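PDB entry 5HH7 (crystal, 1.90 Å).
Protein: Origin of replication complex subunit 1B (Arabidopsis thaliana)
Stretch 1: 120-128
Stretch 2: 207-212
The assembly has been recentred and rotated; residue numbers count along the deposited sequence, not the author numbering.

Stretch 1 (120-128) RTMREKLLS
Stretch 2 (207-212) GDDVFL

Stretch 1 enters as an extended segment (Arg-120 phi/psi -86/142, Thr-121 -73/164) and turns into a helix at Met-122, where the angles settle near -63/-40. The helix is held by i to i+4 bonds: Lys-125 N to Thr-121 O (3.0 Å), Leu-126 N to Met-122 O (2.9 Å) and Leu-127 N to Arg-123 O (3.0 Å). Stretch 2 begins at Gly-207 (105/-173), where a CB would jam against the preceding carbonyl O. It turns through Asp-208 (-75/-18) and Asp-209 (-104/30), then extends as a strand from Val-210 to Leu-212. Helix and strand axes run 29° from parallel, 10.8 Å apart at closest approach. The backbones come nearer at the turn, where Arg-123 CA lies 6.0 Å from Asp-209 CA. Together the stretches bury 299 Å².

Thr-121 is the N-cap. Its chi1 of 69° (p) sets OG1 to accept from Glu-124 N at 3.1 Å (N-H...O 156°), and the same hydroxyl donates to Asp-208 OD2 at 3.0 Å. That direction leaves the oxygen's lone pairs available for the cap.

Asp-208 points toward the helix with chi1 -160° (t) and chi2 37°, and its two carboxylate oxygens have different partners. While OD2 receives the threonine proton, OD1 forms a salt bridge with Arg-123 NH1 at 3.1 Å. The N-H...O angle of 172° makes this a nearly straight hydrogen bond, and OD1 sits at the edge of the guanidinium, near its plane. Arg-123 reaches this position through chi1 157° (t), chi2 -125° and chi3 110°, the latter two between wells, with chi4 -154°. Its bent chain also brings CD within 3.0 Å of Asp-208 OD1 and CG within 3.9 Å of Phe-211 CZ.

One water completes the polar junction. It accepts from Arg-123 N at 3.1 Å and donates to Asp-208 OD2 at 2.8 Å and Asp-209 OD1 at 2.6 Å, linking the first turn of the helix to both acids. Asp-209, with chi1 -57° (m) and chi2 -58°, starts sideways, but its end comes nearer the helix.

The apolar contact centres on Phe-211, which points toward the helix with chi1 -56° (m) and chi2 -86°; Val-210, one residue earlier in the strand, points away. Leu-126, at chi1 175° (t) and chi2 65° (p), places CD2 over one ring face, 4.0 Å from the centroid and 28° off the normal, a CH-pi contact; CD2 to Phe-211 CZ is 3.6 Å. Leu-127 (chi1 -62°, m; chi2 180°, t) approaches obliquely, its CD2 4.1 Å from Phe-211 CE1.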

# COMPACT_ATOMS: atom_id res chain seq x y z
N ARG A 120 6.09 -3.46 12.75
CA ARG A 120 5.33 -3.68 11.52
C ARG A 120 5.56 -2.56 10.51
O ARG A 120 5.67 -1.39 10.88
CB ARG A 120 3.84 -3.79 11.84
CG ARG A 120 3.48 -4.93 12.78
CD ARG A 120 1.97 -5.05 12.92
NE ARG A 120 1.38 -3.87 13.54
CZ ARG A 120 0.11 -3.50 13.37
NH1 ARG A 120 -0.70 -4.21 12.60
NH2 ARG A 120 -0.35 -2.41 13.98
N THR A 121 5.63 -2.92 9.23
CA THR A 121 5.75 -1.92 8.18
C THR A 121 4.43 -1.19 8.00
O THR A 121 3.38 -1.65 8.47
CB THR A 121 6.17 -2.54 6.83
OG1 THR A 121 5.10 -3.34 6.32
CG2 THR A 121 7.41 -3.40 7.00
N MET A 122 4.47 -0.05 7.32
CA MET A 122 3.29 0.75 7.05
C MET A 122 2.29 -0.03 6.19
O MET A 122 1.07 0.06 6.38
CB MET A 122 3.70 2.05 6.36
CG MET A 122 2.69 3.16 6.43
SD MET A 122 3.48 4.78 6.31
CE MET A 122 4.31 4.87 7.90
N ARG A 123 2.82 -0.79 5.23
CA ARG A 123 1.99 -1.65 4.39
C ARG A 123 1.30 -2.73 5.22
O ARG A 123 0.12 -3.03 5.01
CB ARG A 123 2.85 -2.29 3.29
CG ARG A 123 2.28 -3.58 2.71
CD ARG A 123 3.31 -4.69 2.82
NE ARG A 123 2.95 -5.71 3.81
CZ ARG A 123 3.82 -6.47 4.46
NH1 ARG A 123 5.13 -6.35 4.27
NH2 ARG A 123 3.38 -7.36 5.32
N GLU A 124 2.03 -3.31 6.16
CA GLU A 124 1.47 -4.31 7.06
C GLU A 124 0.33 -3.72 7.88
O GLU A 124 -0.72 -4.35 8.06
CB GLU A 124 2.56 -4.88 7.96
CG GLU A 124 2.13 -6.09 8.78
CD GLU A 124 3.27 -6.70 9.57
OE1 GLU A 124 4.44 -6.33 9.33
OE2 GLU A 124 2.99 -7.57 10.43
N LYS A 125 0.52 -2.50 8.37
CA LYS A 125 -0.51 -1.82 9.15
C LYS A 125 -1.75 -1.54 8.30
O LYS A 125 -2.88 -1.68 8.77
CB LYS A 125 0.02 -0.51 9.74
CG LYS A 125 1.13 -0.67 10.77
CD LYS A 125 1.54 0.69 11.32
CE LYS A 125 2.87 0.61 12.06
NZ LYS A 125 3.33 1.95 12.52
N LEU A 126 -1.53 -1.13 7.06
CA LEU A 126 -2.64 -0.85 6.15
C LEU A 126 -3.48 -2.10 5.94
O LEU A 126 -4.70 -2.07 6.07
CB LEU A 126 -2.13 -0.34 4.80
CG LEU A 126 -3.24 -0.15 3.76
CD1 LEU A 126 -4.19 0.96 4.20
CD2 LEU A 126 -2.66 0.13 2.38
N LEU A 127 -2.81 -3.20 5.62
CA LEU A 127 -3.50 -4.43 5.26
C LEU A 127 -4.14 -5.12 6.47
O LEU A 127 -4.94 -6.04 6.30
CB LEU A 127 -2.55 -5.38 4.53
CG LEU A 127 -2.02 -4.83 3.20
CD1 LEU A 127 -1.07 -5.82 2.50
CD2 LEU A 127 -3.17 -4.43 2.26
N SER A 128 -3.80 -4.67 7.67
CA SER A 128 -4.44 -5.19 8.87
C SER A 128 -5.50 -4.21 9.38
O SER A 128 -6.09 -4.43 10.44
CB SER A 128 -3.41 -5.48 9.96
OG SER A 128 -2.83 -4.28 10.44
N GLY A 207 9.17 -2.43 -4.36
CA GLY A 207 9.20 -2.24 -2.92
C GLY A 207 7.91 -2.54 -2.16
O GLY A 207 6.93 -3.03 -2.73
N ASP A 208 7.93 -2.22 -0.88
CA ASP A 208 6.88 -2.65 0.05
C ASP A 208 5.57 -1.88 -0.09
O ASP A 208 4.53 -2.33 0.37
CB ASP A 208 7.39 -2.51 1.49
CG ASP A 208 6.60 -3.35 2.46
OD1 ASP A 208 6.20 -4.47 2.08
OD2 ASP A 208 6.39 -2.91 3.61
N ASP A 209 5.63 -0.72 -0.73
CA ASP A 209 4.48 0.19 -0.73
C ASP A 209 3.72 0.17 -2.05
O ASP A 209 3.11 1.17 -2.45
CB ASP A 209 4.95 1.60 -0.37
CG ASP A 209 5.65 1.63 0.98
OD1 ASP A 209 5.02 1.23 1.97
OD2 ASP A 209 6.84 2.02 1.03
N VAL A 210 3.73 -0.98 -2.71
CA VAL A 210 3.06 -1.15 -3.99
C VAL A 210 1.77 -1.94 -3.82
O VAL A 210 1.77 -3.03 -3.24
CB VAL A 210 3.97 -1.86 -5.01
CG1 VAL A 210 3.20 -2.18 -6.30
CG2 VAL A 210 5.20 -1.01 -5.31
N PHE A 211 0.67 -1.40 -4.33
CA PHE A 211 -0.62 -2.06 -4.21
C PHE A 211 -1.33 -2.15 -5.55
O PHE A 211 -1.00 -1.42 -6.49
CB PHE A 211 -1.52 -1.33 -3.20
CG PHE A 211 -0.89 -1.19 -1.85
CD1 PHE A 211 -1.01 -2.20 -0.92
CD2 PHE A 211 -0.17 -0.05 -1.52
CE1 PHE A 211 -0.42 -2.08 0.33
CE2 PHE A 211 0.43 0.07 -0.28
CZ PHE A 211 0.30 -0.94 0.65
N LEU A 212 -2.30 -3.05 -5.63
CA LEU A 212 -3.12 -3.22 -6.82
C LEU A 212 -4.49 -2.62 -6.58
O LEU A 212 -5.09 -2.85 -5.53
CB LEU A 212 -3.28 -4.72 -7.12
CG LEU A 212 -4.41 -5.08 -8.08
CD1 LEU A 212 -4.07 -4.65 -9.49
CD2 LEU A 212 -4.73 -6.58 -8.03
O HOH W 1 5.69 -0.24 4.07